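Local coordinates for protein lysine cyclodeaminase (Streptomyces pristinaespiralis, PDB 5YU3) that converts L-lysine to L-pipecolic acid with release of ammonia, using bound NAD, and also recognises L-ornithine and L-2,4-diaminobutyric acid, at residues A12-A17 with R322-R327; I28-G33 with A311-L316; R131-P136 with R250-A255; T152-L157 with T186-E191; R197-A202 with P217-T222. One frame throughout, in Å; residues are numbered along the deposited sequence.

Interaction 1: residues A12-A17 with R322-R327; sequences AEVVAA and RDLGIR
V14 and L324 make the apolar part of this contact, one methyl against another: V14 CG2 lies 3.7 Å from L324 CD1. The two side chains run obliquely to each other, and L324 points toward the helix that carries V14. With chi1 at 166°, V14 turns CG1 away from its own backbone N and leaves CG2, on the N side, as the branch that meets the leucine. E13 adds a looser touch through the root of its side chain, its CB being 4.4 Å from L324 CD1, while the carboxylate turns away and has a long, weak ion pair with R9.

The second kind of contact sets a methyl beside a charged group. R322 stretches its chain from CG to NE and brings the guanidinium over to A17, where NE comes within 3.8 Å of A17 CB and NH2 within 4.1 Å of the same carbon. The approach is oblique to the guanidinium plane. This is van der Waals packing at the surface, and no polar bond joins the two segments.

D323 forms a Schellman motif at the end of helix 305-321, and the chain then runs through L324 and G325 into strand 326-328. That strand pairs with strand 3-6, L324 O accepts from W4 NE1, and V14 also leans on F315 and A318 of helix 305-321.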
# COMPACT_ATOMS: atom_id res chain seq x y z
N ALA A 12 20.68 -11.39 2.53
CA ALA A 12 21.53 -12.53 2.19
C ALA A 12 22.44 -12.91 3.36
O ALA A 12 22.64 -14.10 3.64
CB ALA A 12 22.36 -12.21 0.95
N GLU A 13 22.97 -11.92 4.07
CA GLU A 13 23.87 -12.24 5.17
C GLU A 13 23.12 -12.83 6.35
O GLU A 13 23.67 -13.69 7.06
CB GLU A 13 24.66 -11.00 5.58
CG GLU A 13 25.68 -10.57 4.54
CD GLU A 13 26.76 -11.62 4.34
OE1 GLU A 13 27.71 -11.65 5.15
OE2 GLU A 13 26.65 -12.43 3.39
N VAL A 14 21.88 -12.41 6.58
CA VAL A 14 21.09 -13.02 7.65
C VAL A 14 20.89 -14.51 7.36
O VAL A 14 21.10 -15.36 8.24
CB VAL A 14 19.74 -12.30 7.82
CG1 VAL A 14 18.80 -13.15 8.68
CG2 VAL A 14 19.95 -10.93 8.49
N VAL A 15 20.45 -14.85 6.15
CA VAL A 15 20.18 -16.26 5.89
C VAL A 15 21.48 -17.04 5.81
O VAL A 15 21.52 -18.22 6.18
CB VAL A 15 19.31 -16.45 4.63
CG1 VAL A 15 20.03 -15.97 3.40
CG2 VAL A 15 18.91 -17.93 4.47
N ALA A 16 22.57 -16.42 5.35
CA ALA A 16 23.85 -17.12 5.31
C ALA A 16 24.36 -17.42 6.72
O ALA A 16 24.85 -18.53 6.98
CB ALA A 16 24.89 -16.32 4.52
N ALA A 17 24.27 -16.45 7.64
CA ALA A 17 24.79 -16.65 8.98
C ALA A 17 23.95 -17.66 9.76
O ALA A 17 24.49 -18.52 10.48
CB ALA A 17 24.85 -15.32 9.73
N ARG A 322 22.96 -8.31 14.76
CA ARG A 322 24.20 -8.24 13.99
C ARG A 322 24.49 -6.84 13.47
O ARG A 322 25.46 -6.67 12.72
CB ARG A 322 24.13 -9.22 12.82
CG ARG A 322 24.02 -10.66 13.29
CD ARG A 322 23.65 -11.61 12.15
NE ARG A 322 24.02 -12.97 12.54
CZ ARG A 322 23.26 -13.76 13.28
NH1 ARG A 322 22.06 -13.34 13.69
NH2 ARG A 322 23.69 -14.98 13.60
N ASP A 323 23.69 -5.86 13.85
CA ASP A 323 23.86 -4.47 13.42
C ASP A 323 23.96 -4.36 11.90
O ASP A 323 24.79 -3.62 11.36
CB ASP A 323 25.09 -3.84 14.10
CG ASP A 323 25.07 -2.33 14.04
OD1 ASP A 323 23.96 -1.75 14.01
OD2 ASP A 323 26.16 -1.71 13.99
N LEU A 324 23.11 -5.10 11.19
CA LEU A 324 23.08 -5.09 9.74
C LEU A 324 22.16 -3.99 9.22
O LEU A 324 21.31 -3.46 9.93
CB LEU A 324 22.62 -6.45 9.21
CG LEU A 324 23.63 -7.59 9.42
CD1 LEU A 324 22.98 -8.95 9.12
CD2 LEU A 324 24.85 -7.38 8.55
N GLY A 325 22.34 -3.64 7.95
CA GLY A 325 21.51 -2.66 7.28
C GLY A 325 22.08 -1.25 7.36
O GLY A 325 23.10 -0.99 8.01
N ILE A 326 21.39 -0.32 6.69
CA ILE A 326 21.80 1.08 6.67
C ILE A 326 20.66 1.96 7.14
O ILE A 326 19.50 1.56 7.17
CB ILE A 326 22.28 1.52 5.27
CG1 ILE A 326 21.17 1.35 4.23
CG2 ILE A 326 23.54 0.75 4.87
CD1 ILE A 326 21.51 1.91 2.86
N ARG A 327 21.01 3.18 7.54
CA ARG A 327 20.04 4.20 7.92
C ARG A 327 19.99 5.22 6.81
O ARG A 327 21.02 5.77 6.42
CB ARG A 327 20.42 4.86 9.25
CG ARG A 327 20.36 3.94 10.44
CD ARG A 327 18.95 3.85 10.95
NE ARG A 327 18.80 2.76 11.90
CZ ARG A 327 17.68 2.52 12.59
NH1 ARG A 327 16.62 3.31 12.42
NH2 ARG A 327 17.63 1.50 13.44

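Interaction 2: residues I28-G33 with A311-L316; sequences IDRLTG and AMEVFL
E313 is the first residue of 311-316 to meet the other helix, and it does so with its aliphatic part: its CG sits 3.4 Å from R30 NH2, at the edge of the guanidinium and near its plane. The carboxylate makes no bond to R30; its OE1 is salt-bridged to R100 instead. CG is anti to the backbone N (chi1 -170°) and the chain bends at chi2, and OE2 stays 5.0 Å from R30 NH2, an opposite charge nearby without contact.

One residue on, V314 supplies the other surface. Its CG2 lies over the centre of the R30 guanidinium, 3.9 Å above the plane, and also reaches R30 CG at 3.7 Å. R30 can present both its chain and its flat end to one methyl because it doubles back, bending at chi2 (-74°) and chi3. The guanidinium charge is answered one turn beyond E313 on helix 305-321, where E317 OE2 makes a salt bridge to R30 NH2.

The arrangement is helix-helix packing of 20-39 against 305-321, and V314 also packs on L23 and R26 of helix 20-39. I28 and A311 both rest on helix 115-133, while M312 faces strands 94-102 and 108-113 of the mixed sheet.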
# COMPACT_ATOMS: atom_id res chain seq x y z
N ILE A 28 8.60 -20.97 10.97
CA ILE A 28 7.56 -21.95 11.29
C ILE A 28 7.10 -21.77 12.74
O ILE A 28 5.89 -21.72 13.02
CB ILE A 28 8.06 -23.38 11.03
CG1 ILE A 28 8.19 -23.64 9.53
CG2 ILE A 28 7.13 -24.41 11.72
CD1 ILE A 28 8.97 -24.92 9.20
N ASP A 29 8.04 -21.67 13.68
CA ASP A 29 7.66 -21.56 15.09
C ASP A 29 6.90 -20.27 15.36
O ASP A 29 5.90 -20.27 16.09
CB ASP A 29 8.91 -21.64 15.98
CG ASP A 29 9.54 -23.03 16.00
OD1 ASP A 29 8.87 -24.01 15.64
OD2 ASP A 29 10.73 -23.13 16.38
N ARG A 30 7.37 -19.16 14.80
CA ARG A 30 6.70 -17.88 15.05
C ARG A 30 5.32 -17.84 14.42
O ARG A 30 4.37 -17.32 15.02
CB ARG A 30 7.56 -16.74 14.52
CG ARG A 30 8.92 -16.70 15.16
CD ARG A 30 8.82 -16.19 16.58
NE ARG A 30 8.85 -14.75 16.55
CZ ARG A 30 9.96 -14.02 16.66
NH1 ARG A 30 11.14 -14.61 16.82
NH2 ARG A 30 9.87 -12.71 16.61
N LEU A 31 5.19 -18.37 13.21
CA LEU A 31 3.89 -18.45 12.56
C LEU A 31 2.92 -19.31 13.36
O LEU A 31 1.74 -18.96 13.52
CB LEU A 31 4.07 -18.99 11.15
CG LEU A 31 2.94 -18.81 10.14
CD1 LEU A 31 2.32 -17.42 10.28
CD2 LEU A 31 3.47 -19.04 8.72
N THR A 32 3.40 -20.45 13.88
CA THR A 32 2.55 -21.31 14.70
C THR A 32 2.02 -20.58 15.93
O THR A 32 0.82 -20.62 16.22
CB THR A 32 3.34 -22.56 15.11
OG1 THR A 32 3.72 -23.29 13.95
CG2 THR A 32 2.49 -23.46 16.01
N GLY A 33 2.91 -19.89 16.65
CA GLY A 33 2.46 -19.16 17.83
C GLY A 33 1.53 -18.02 17.47
O GLY A 33 0.53 -17.78 18.16
N ALA A 311 7.30 -12.84 9.78
CA ALA A 311 8.59 -13.17 9.18
C ALA A 311 9.52 -11.97 9.18
O ALA A 311 10.73 -12.12 9.38
CB ALA A 311 8.40 -13.69 7.76
N MET A 312 8.98 -10.77 8.95
CA MET A 312 9.82 -9.58 9.04
C MET A 312 10.41 -9.43 10.43
O MET A 312 11.60 -9.11 10.58
CB MET A 312 9.03 -8.32 8.65
CG MET A 312 9.85 -7.03 8.74
SD MET A 312 9.16 -5.74 7.67
CE MET A 312 10.39 -4.43 7.80
N GLU A 313 9.61 -9.69 11.47
CA GLU A 313 10.13 -9.60 12.83
C GLU A 313 11.31 -10.54 13.02
O GLU A 313 12.28 -10.20 13.70
CB GLU A 313 9.02 -9.91 13.83
CG GLU A 313 9.38 -9.61 15.28
CD GLU A 313 9.50 -8.12 15.56
OE1 GLU A 313 8.96 -7.31 14.77
OE2 GLU A 313 10.15 -7.76 16.57
N VAL A 314 11.24 -11.74 12.44
CA VAL A 314 12.35 -12.68 12.57
C VAL A 314 13.61 -12.11 11.91
O VAL A 314 14.71 -12.20 12.47
CB VAL A 314 11.97 -14.05 11.97
CG1 VAL A 314 13.21 -14.94 11.90
CG2 VAL A 314 10.87 -14.69 12.81
N PHE A 315 13.46 -11.52 10.72
CA PHE A 315 14.59 -10.90 10.05
C PHE A 315 15.13 -9.70 10.83
O PHE A 315 16.34 -9.53 10.95
CB PHE A 315 14.20 -10.46 8.64
CG PHE A 315 14.34 -11.55 7.62
CD1 PHE A 315 15.56 -11.80 7.01
CD2 PHE A 315 13.26 -12.35 7.28
CE1 PHE A 315 15.69 -12.81 6.07
CE2 PHE A 315 13.38 -13.36 6.34
CZ PHE A 315 14.61 -13.59 5.73
N LEU A 316 14.24 -8.85 11.35
CA LEU A 316 14.72 -7.66 12.06
C LEU A 316 15.42 -8.03 13.36
O LEU A 316 16.37 -7.35 13.76
CB LEU A 316 13.56 -6.71 12.34
CG LEU A 316 12.90 -6.08 11.11
CD1 LEU A 316 11.87 -5.05 11.54
CD2 LEU A 316 13.94 -5.48 10.17

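Interaction 3: residues R131-P136 with R250-A255; sequences RLLARP and RAFVTA
T254 OG1 donates a hydrogen bond to P277 O, outside the two segments, while its methyl meets L133. That methyl, CG2, lies 3.6 Å from L133 CD1, the two side chains meeting at a slant. The threonine's chi1 of -179° explains the split: OG1 is set anti to the backbone N, and CG2 falls between the N and the carbonyl carbon.

The other leucine branch serves F252, two residues earlier on the same side of the strand. L133 CD2 is 4.0 Å from F252 CE2 and 4.1 Å from F252 CD2, coming at the ring obliquely, and the two side chains cross at about a right angle. One leucine fork thus spans two alternate residues on one side of the strand, and the contact is purely apolar.

L133 closes helix 115-133 and also touches H229 of strand 229-232. Strand 252-255 is an outermost strand of the parallel sheet within this chain, paired with strand 297-300, so the packing is that of a helix end against one margin of a Rossmann-like alpha/beta sheet.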
# COMPACT_ATOMS: atom_id res chain seq x y z
N ARG A 131 1.64 -30.17 9.40
CA ARG A 131 1.85 -30.81 10.69
C ARG A 131 0.51 -31.21 11.32
O ARG A 131 0.40 -32.27 11.94
CB ARG A 131 2.63 -29.87 11.62
CG ARG A 131 3.47 -30.57 12.65
CD ARG A 131 4.57 -29.63 13.10
NE ARG A 131 4.03 -28.29 13.30
CZ ARG A 131 4.71 -27.27 13.80
NH1 ARG A 131 5.99 -27.43 14.14
NH2 ARG A 131 4.12 -26.09 13.95
N LEU A 132 -0.51 -30.37 11.14
CA LEU A 132 -1.83 -30.65 11.71
C LEU A 132 -2.60 -31.70 10.91
O LEU A 132 -3.38 -32.46 11.50
CB LEU A 132 -2.66 -29.37 11.79
CG LEU A 132 -2.35 -28.39 12.93
CD1 LEU A 132 -2.73 -26.98 12.53
CD2 LEU A 132 -3.08 -28.80 14.20
N LEU A 133 -2.44 -31.74 9.58
CA LEU A 133 -3.39 -32.44 8.72
C LEU A 133 -2.78 -33.51 7.82
O LEU A 133 -3.54 -34.25 7.18
CB LEU A 133 -4.14 -31.43 7.84
CG LEU A 133 -5.07 -30.49 8.61
CD1 LEU A 133 -5.61 -29.38 7.72
CD2 LEU A 133 -6.22 -31.28 9.23
N ALA A 134 -1.46 -33.60 7.71
CA ALA A 134 -0.86 -34.71 6.99
C ALA A 134 -0.47 -35.80 7.97
O ALA A 134 -0.23 -35.54 9.16
CB ALA A 134 0.37 -34.26 6.20
N ARG A 135 -0.40 -37.03 7.48
CA ARG A 135 0.03 -38.14 8.30
C ARG A 135 1.45 -37.87 8.81
O ARG A 135 2.32 -37.47 8.02
CB ARG A 135 0.00 -39.44 7.49
CG ARG A 135 -1.30 -40.23 7.62
CD ARG A 135 -1.12 -41.63 7.04
NE ARG A 135 -0.34 -42.50 7.92
CZ ARG A 135 -0.84 -43.18 8.95
NH1 ARG A 135 -2.13 -43.10 9.24
NH2 ARG A 135 -0.05 -43.94 9.70
N PRO A 136 1.71 -38.05 10.10
CA PRO A 136 3.06 -37.75 10.62
C PRO A 136 4.14 -38.63 10.05
O PRO A 136 5.32 -38.29 10.17
CB PRO A 136 2.90 -37.93 12.13
CG PRO A 136 1.56 -38.80 12.25
CD PRO A 136 0.81 -38.45 11.23
N ARG A 250 -15.06 -33.33 -1.47
CA ARG A 250 -14.83 -34.46 -0.58
C ARG A 250 -13.84 -34.15 0.54
O ARG A 250 -13.64 -34.99 1.41
CB ARG A 250 -14.32 -35.67 -1.36
CG ARG A 250 -15.34 -36.30 -2.28
CD ARG A 250 -14.81 -37.61 -2.86
NE ARG A 250 -13.74 -37.40 -3.84
CZ ARG A 250 -13.96 -37.09 -5.12
NH1 ARG A 250 -15.20 -36.94 -5.57
NH2 ARG A 250 -12.93 -36.92 -5.95
N ALA A 251 -13.22 -32.97 0.53
CA ALA A 251 -12.13 -32.67 1.44
C ALA A 251 -12.61 -31.92 2.67
O ALA A 251 -13.63 -31.22 2.64
CB ALA A 251 -11.05 -31.83 0.75
N PHE A 252 -11.84 -32.06 3.76
CA PHE A 252 -11.87 -31.13 4.88
C PHE A 252 -11.01 -29.92 4.50
O PHE A 252 -9.81 -30.08 4.29
CB PHE A 252 -11.33 -31.81 6.14
CG PHE A 252 -11.16 -30.88 7.33
CD1 PHE A 252 -12.25 -30.54 8.11
CD2 PHE A 252 -9.91 -30.40 7.68
CE1 PHE A 252 -12.11 -29.71 9.21
CE2 PHE A 252 -9.75 -29.55 8.79
CZ PHE A 252 -10.85 -29.22 9.55
N VAL A 253 -11.62 -28.74 4.38
CA VAL A 253 -10.96 -27.56 3.83
C VAL A 253 -10.78 -26.51 4.92
O VAL A 253 -11.76 -25.98 5.45
CB VAL A 253 -11.74 -26.98 2.65
CG1 VAL A 253 -11.03 -25.76 2.10
CG2 VAL A 253 -11.93 -28.03 1.57
N THR A 254 -9.52 -26.19 5.24
CA THR A 254 -9.21 -25.10 6.16
C THR A 254 -8.52 -23.99 5.37
O THR A 254 -7.58 -24.26 4.61
CB THR A 254 -8.33 -25.56 7.33
OG1 THR A 254 -8.07 -24.45 8.20
CG2 THR A 254 -6.99 -26.14 6.85
N ALA A 255 -9.00 -22.76 5.51
CA ALA A 255 -8.41 -21.62 4.83
C ALA A 255 -7.54 -20.83 5.81
O ALA A 255 -7.81 -20.80 7.01
CB ALA A 255 -9.48 -20.69 4.26

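Interaction 4: residues T152-L157 with T186-E191; sequences TQLHAL and TGVSVE
In the NAD-binding part of the protein, consistent with a Rossmann-type fold, L154 of helix 148-160 packs on T186 and V188 where the chain turns into strand 189-192. The leucine fork divides the work. Its CD1 fits against the branch point of the valine, 3.9 Å from V188 CB and 4.0 Å from both V188 methyls; the two side chains lie alongside but run opposite ways. Its CD2 lies 3.8 Å from T186 OG1, a packing distance only.

That hydroxyl spends its polar bonds on its own turn: it accepts from V188 N at 3.3 Å with a nearly straight 168° angle, forming an ST turn, and is hydrogen-bonded to A183 O. With chi1 at 65°, T186 holds OG1 over the turn and directs CG2 to H155, 4.1 Å from H155 CA. The H155 ring itself is engaged by D21 and by Y341 of the second subunit.

L154 also meets L141 and L143 of strand 140-144. With its side chain about 12 Å from the NAD, this is consistent with the helix-on-sheet packing of a Rossmann-type domain.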
# COMPACT_ATOMS: atom_id res chain seq x y z
N THR A 152 10.55 -23.66 -1.51
CA THR A 152 10.36 -23.56 -0.07
C THR A 152 9.22 -24.44 0.43
O THR A 152 9.20 -24.76 1.62
CB THR A 152 10.12 -22.11 0.36
OG1 THR A 152 9.14 -21.51 -0.49
CG2 THR A 152 11.44 -21.30 0.27
N GLN A 153 8.28 -24.84 -0.44
CA GLN A 153 7.32 -25.87 -0.05
C GLN A 153 8.05 -27.15 0.31
O GLN A 153 7.84 -27.72 1.39
CB GLN A 153 6.31 -26.13 -1.18
CG GLN A 153 5.36 -24.96 -1.48
CD GLN A 153 4.40 -24.68 -0.34
OE1 GLN A 153 3.68 -25.58 0.11
NE2 GLN A 153 4.40 -23.44 0.15
N LEU A 154 8.92 -27.62 -0.58
CA LEU A 154 9.69 -28.83 -0.31
C LEU A 154 10.57 -28.64 0.92
O LEU A 154 10.61 -29.50 1.81
CB LEU A 154 10.53 -29.21 -1.53
CG LEU A 154 11.61 -30.26 -1.23
CD1 LEU A 154 10.97 -31.54 -0.71
CD2 LEU A 154 12.41 -30.56 -2.46
N HIS A 155 11.24 -27.50 1.03
CA HIS A 155 12.16 -27.30 2.14
C HIS A 155 11.42 -27.31 3.47
O HIS A 155 11.76 -28.07 4.38
CB HIS A 155 12.94 -26.00 1.96
CG HIS A 155 13.90 -25.72 3.08
ND1 HIS A 155 14.19 -24.45 3.52
CD2 HIS A 155 14.62 -26.57 3.85
CE1 HIS A 155 15.06 -24.52 4.51
NE2 HIS A 155 15.33 -25.80 4.74
N ALA A 156 10.38 -26.47 3.60
CA ALA A 156 9.63 -26.42 4.86
C ALA A 156 9.03 -27.77 5.23
O ALA A 156 9.10 -28.20 6.38
CB ALA A 156 8.53 -25.36 4.78
N LEU A 157 8.39 -28.44 4.26
CA LEU A 157 7.75 -29.71 4.59
C LEU A 157 8.77 -30.76 4.99
O LEU A 157 8.49 -31.58 5.87
CB LEU A 157 6.90 -30.19 3.40
CG LEU A 157 5.70 -29.28 3.15
CD1 LEU A 157 5.03 -29.61 1.82
CD2 LEU A 157 4.71 -29.36 4.31
N THR A 186 18.13 -30.16 0.23
CA THR A 186 17.20 -30.72 1.20
C THR A 186 17.43 -32.20 1.45
O THR A 186 16.95 -32.73 2.46
CB THR A 186 15.75 -30.55 0.74
OG1 THR A 186 15.55 -31.33 -0.46
CG2 THR A 186 15.45 -29.08 0.44
N GLY A 187 18.11 -32.88 0.53
CA GLY A 187 18.30 -34.31 0.65
C GLY A 187 17.10 -35.15 0.28
O GLY A 187 17.15 -36.38 0.44
N VAL A 188 16.02 -34.54 -0.20
CA VAL A 188 14.84 -35.28 -0.63
C VAL A 188 15.01 -35.61 -2.11
O VAL A 188 15.15 -34.71 -2.95
CB VAL A 188 13.55 -34.48 -0.38
CG1 VAL A 188 12.33 -35.25 -0.90
CG2 VAL A 188 13.39 -34.15 1.09
N SER A 189 15.00 -36.90 -2.45
CA SER A 189 15.20 -37.28 -3.84
C SER A 189 14.01 -36.83 -4.68
O SER A 189 12.86 -36.91 -4.24
CB SER A 189 15.41 -38.78 -3.98
OG SER A 189 14.27 -39.47 -3.52
N VAL A 190 14.29 -36.36 -5.89
CA VAL A 190 13.28 -35.77 -6.76
C VAL A 190 13.12 -36.65 -7.98
O VAL A 190 14.11 -37.06 -8.60
CB VAL A 190 13.67 -34.34 -7.17
CG1 VAL A 190 12.83 -33.86 -8.35
CG2 VAL A 190 13.54 -33.41 -5.97
N GLU A 191 11.87 -36.93 -8.34
CA GLU A 191 11.53 -37.71 -9.52
C GLU A 191 10.41 -36.99 -10.26
O GLU A 191 9.41 -36.60 -9.64
CB GLU A 191 11.09 -39.12 -9.12
CG GLU A 191 10.53 -39.96 -10.25
CD GLU A 191 10.17 -41.36 -9.80
OE1 GLU A 191 9.77 -42.17 -10.66
OE2 GLU A 191 10.28 -41.66 -8.58

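Interaction 5: residues R197-A202 with P217-T222; sequences RIAAEA and PVLPDT. With NAD (nicotinamide-adenine-dinucleotide), chain F.
A chi1 of -173° and a chi2 of 75° bring L219 to A199: its CB leaves the backbone neither toward nor away from the helix, and the torsions then carry CD1 in. The CD1 methyl ends 4.0 Å from A199 CB. In T222, CG2 sits between the backbone N and the carbonyl carbon and from there meets the same alanine methyl, 4.2 Å from A199 CB. One small methyl on the helix is therefore met by two groups of the 217-222 loop, entirely through van der Waals contact.

The polar chemistry lies elsewhere on helix 195-201. R197 NE donates to E201 OE1 at 2.8 Å with an angle of 160°, a salt bridge in which the oxygen lies in the guanidinium plane while the donor stands above the carboxylate plane. E201 OE2 is paired with R165.

Just before L219, V218 turns to the cofactor: its CG1 is 3.6 Å from NAD N6A and 3.9 Å from NAD C6A, beside the amino group of the adenine. V218 also touches I144 and T207 of the parallel sheet, so the segment that rests on helix 195-201 forms part of the adenine end of the NAD pocket in a Rossmann-like domain.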
# COMPACT_ATOMS: atom_id res chain seq x y z
N ARG A 197 0.03 -39.64 -11.64
CA ARG A 197 0.86 -40.46 -10.77
C ARG A 197 1.06 -39.79 -9.42
O ARG A 197 1.06 -40.46 -8.38
CB ARG A 197 2.21 -40.75 -11.44
CG ARG A 197 3.18 -41.47 -10.50
CD ARG A 197 4.36 -42.15 -11.20
NE ARG A 197 5.13 -42.88 -10.19
CZ ARG A 197 6.42 -42.72 -9.94
NH1 ARG A 197 7.15 -41.87 -10.66
NH2 ARG A 197 7.00 -43.42 -8.98
N ILE A 198 1.24 -38.47 -9.42
CA ILE A 198 1.39 -37.73 -8.17
C ILE A 198 0.14 -37.88 -7.32
O ILE A 198 0.22 -38.14 -6.11
CB ILE A 198 1.71 -36.25 -8.47
CG1 ILE A 198 3.09 -36.13 -9.13
CG2 ILE A 198 1.63 -35.41 -7.20
CD1 ILE A 198 3.40 -34.74 -9.69
N ALA A 199 -1.04 -37.75 -7.94
CA ALA A 199 -2.29 -37.93 -7.21
C ALA A 199 -2.38 -39.32 -6.59
O ALA A 199 -2.80 -39.46 -5.43
CB ALA A 199 -3.47 -37.67 -8.15
N ALA A 200 -1.96 -40.35 -7.32
CA ALA A 200 -2.10 -41.71 -6.82
C ALA A 200 -1.11 -42.03 -5.70
O ALA A 200 -1.43 -42.83 -4.80
CB ALA A 200 -1.93 -42.72 -7.96
N GLU A 201 0.09 -41.44 -5.72
CA GLU A 201 1.17 -41.94 -4.88
C GLU A 201 1.56 -41.01 -3.73
O GLU A 201 2.20 -41.48 -2.79
CB GLU A 201 2.42 -42.22 -5.73
CG GLU A 201 2.30 -43.50 -6.55
CD GLU A 201 3.54 -43.82 -7.37
OE1 GLU A 201 3.40 -44.28 -8.52
OE2 GLU A 201 4.67 -43.62 -6.85
N ALA A 202 1.19 -39.74 -3.76
CA ALA A 202 1.69 -38.81 -2.75
C ALA A 202 0.91 -38.92 -1.44
O ALA A 202 -0.30 -39.16 -1.43
CB ALA A 202 1.62 -37.37 -3.27
N PRO A 217 -8.30 -27.70 -13.62
CA PRO A 217 -7.42 -28.01 -12.37
C PRO A 217 -5.99 -28.39 -12.87
O PRO A 217 -5.80 -28.80 -14.04
CB PRO A 217 -8.02 -28.99 -11.79
CG PRO A 217 -8.72 -29.82 -12.98
CD PRO A 217 -9.14 -28.94 -13.83
N VAL A 218 -5.00 -28.21 -11.98
CA VAL A 218 -3.64 -28.64 -12.28
C VAL A 218 -3.37 -30.03 -11.76
O VAL A 218 -2.34 -30.63 -12.11
CB VAL A 218 -2.60 -27.67 -11.68
CG1 VAL A 218 -2.90 -26.23 -12.11
CG2 VAL A 218 -2.56 -27.79 -10.15
N LEU A 219 -4.23 -30.55 -10.89
CA LEU A 219 -4.23 -31.90 -10.40
C LEU A 219 -5.54 -32.54 -10.85
O LEU A 219 -6.60 -31.93 -10.68
CB LEU A 219 -4.13 -31.92 -8.86
CG LEU A 219 -3.96 -33.25 -8.13
CD1 LEU A 219 -2.53 -33.78 -8.27
CD2 LEU A 219 -4.32 -33.07 -6.65
N PRO A 220 -5.51 -33.72 -11.46
CA PRO A 220 -6.74 -34.30 -12.01
C PRO A 220 -7.62 -34.92 -10.94
O PRO A 220 -7.16 -35.38 -9.90
CB PRO A 220 -6.22 -35.36 -12.98
CG PRO A 220 -4.77 -35.69 -12.37
CD PRO A 220 -4.33 -34.60 -11.81
N ASP A 221 -8.93 -34.91 -11.23
CA ASP A 221 -9.94 -35.53 -10.36
C ASP A 221 -9.88 -37.03 -10.57
O ASP A 221 -10.58 -37.59 -11.41
CB ASP A 221 -11.32 -34.98 -10.67
CG ASP A 221 -12.40 -35.52 -9.73
OD1 ASP A 221 -12.06 -36.24 -8.76
OD2 ASP A 221 -13.58 -35.21 -9.97
N THR A 222 -9.01 -37.69 -9.81
CA THR A 222 -8.85 -39.13 -9.93
C THR A 222 -8.51 -39.69 -8.56
O THR A 222 -8.65 -39.01 -7.53
CB THR A 222 -7.80 -39.46 -11.00
OG1 THR A 222 -7.42 -40.84 -10.89
CG2 THR A 222 -6.56 -38.57 -10.84
PA NAD F . 6.80 -19.26 -10.49
O1A NAD F . 6.54 -18.54 -11.78
O2A NAD F . 8.19 -19.27 -9.90
O5B NAD F . 6.41 -20.81 -10.69
C5B NAD F . 5.10 -21.16 -11.16
C4B NAD F . 5.26 -22.44 -11.96
O4B NAD F . 3.97 -22.95 -12.31
C3B NAD F . 6.00 -22.20 -13.28
O3B NAD F . 7.20 -23.00 -13.34
C2B NAD F . 4.99 -22.62 -14.34
O2B NAD F . 5.57 -23.26 -15.47
C1B NAD F . 4.12 -23.59 -13.57
N9A NAD F . 2.78 -23.86 -14.12
C8A NAD F . 1.94 -23.01 -14.75
N7A NAD F . 0.77 -23.65 -15.08
C5A NAD F . 0.88 -24.93 -14.65
C6A NAD F . 0.05 -26.15 -14.67
N6A NAD F . -1.18 -26.14 -15.22
N1A NAD F . 0.56 -27.26 -14.09
C2A NAD F . 1.78 -27.31 -13.53
N3A NAD F . 2.60 -26.24 -13.49
C4A NAD F . 2.21 -25.06 -14.02
O3 NAD F . 5.76 -18.66 -9.39
PN NAD F . 5.74 -18.94 -7.82
O1N NAD F . 6.17 -20.37 -7.58
O2N NAD F . 6.45 -17.80 -7.13
O5D NAD F . 4.17 -18.77 -7.47
C5D NAD F . 3.24 -19.79 -7.82
C4D NAD F . 1.86 -19.41 -7.29
O4D NAD F . 1.91 -19.24 -5.87
C3D NAD F . 1.38 -18.08 -7.85
O3D NAD F . -0.04 -18.15 -8.06
C2D NAD F . 1.65 -17.11 -6.71
O2D NAD F . 0.86 -15.92 -6.80
C1D NAD F . 1.29 -18.00 -5.54
N1N NAD F . 1.79 -17.54 -4.24
C2N NAD F . 1.04 -17.80 -3.16
C3N NAD F . 1.45 -17.39 -1.90
C7N NAD F . 0.59 -17.73 -0.72
O7N NAD F . 0.78 -17.20 0.35
N7N NAD F . -0.37 -18.66 -0.88
C4N NAD F . 2.67 -16.73 -1.74
C5N NAD F . 3.43 -16.50 -2.88
C6N NAD F . 2.98 -16.92 -4.13

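In the fold
Interaction 1 is a surface contact and interaction 2 is partly buried; helices 8-18 and 20-39 follow each other in the chain, as do helix 305-321 and strand 326-328, and the two contacts touch through V14 and F315. Both set a methyl against a guanidinium, obliquely in 1 and over its face in 2, where glutamate answers the charge. Interactions 3, 4 and 5 are buried, almost wholly apolar, and belong to the NAD-binding half: 3 and 4 work at opposite margins of the parallel sheet, and 5 reaches the cofactor. Salt bridges join these sites: R250 with D221 between 3 and 5, E191 with R197 between 4 and 5. Interactions 1 and 4 border the second subunit.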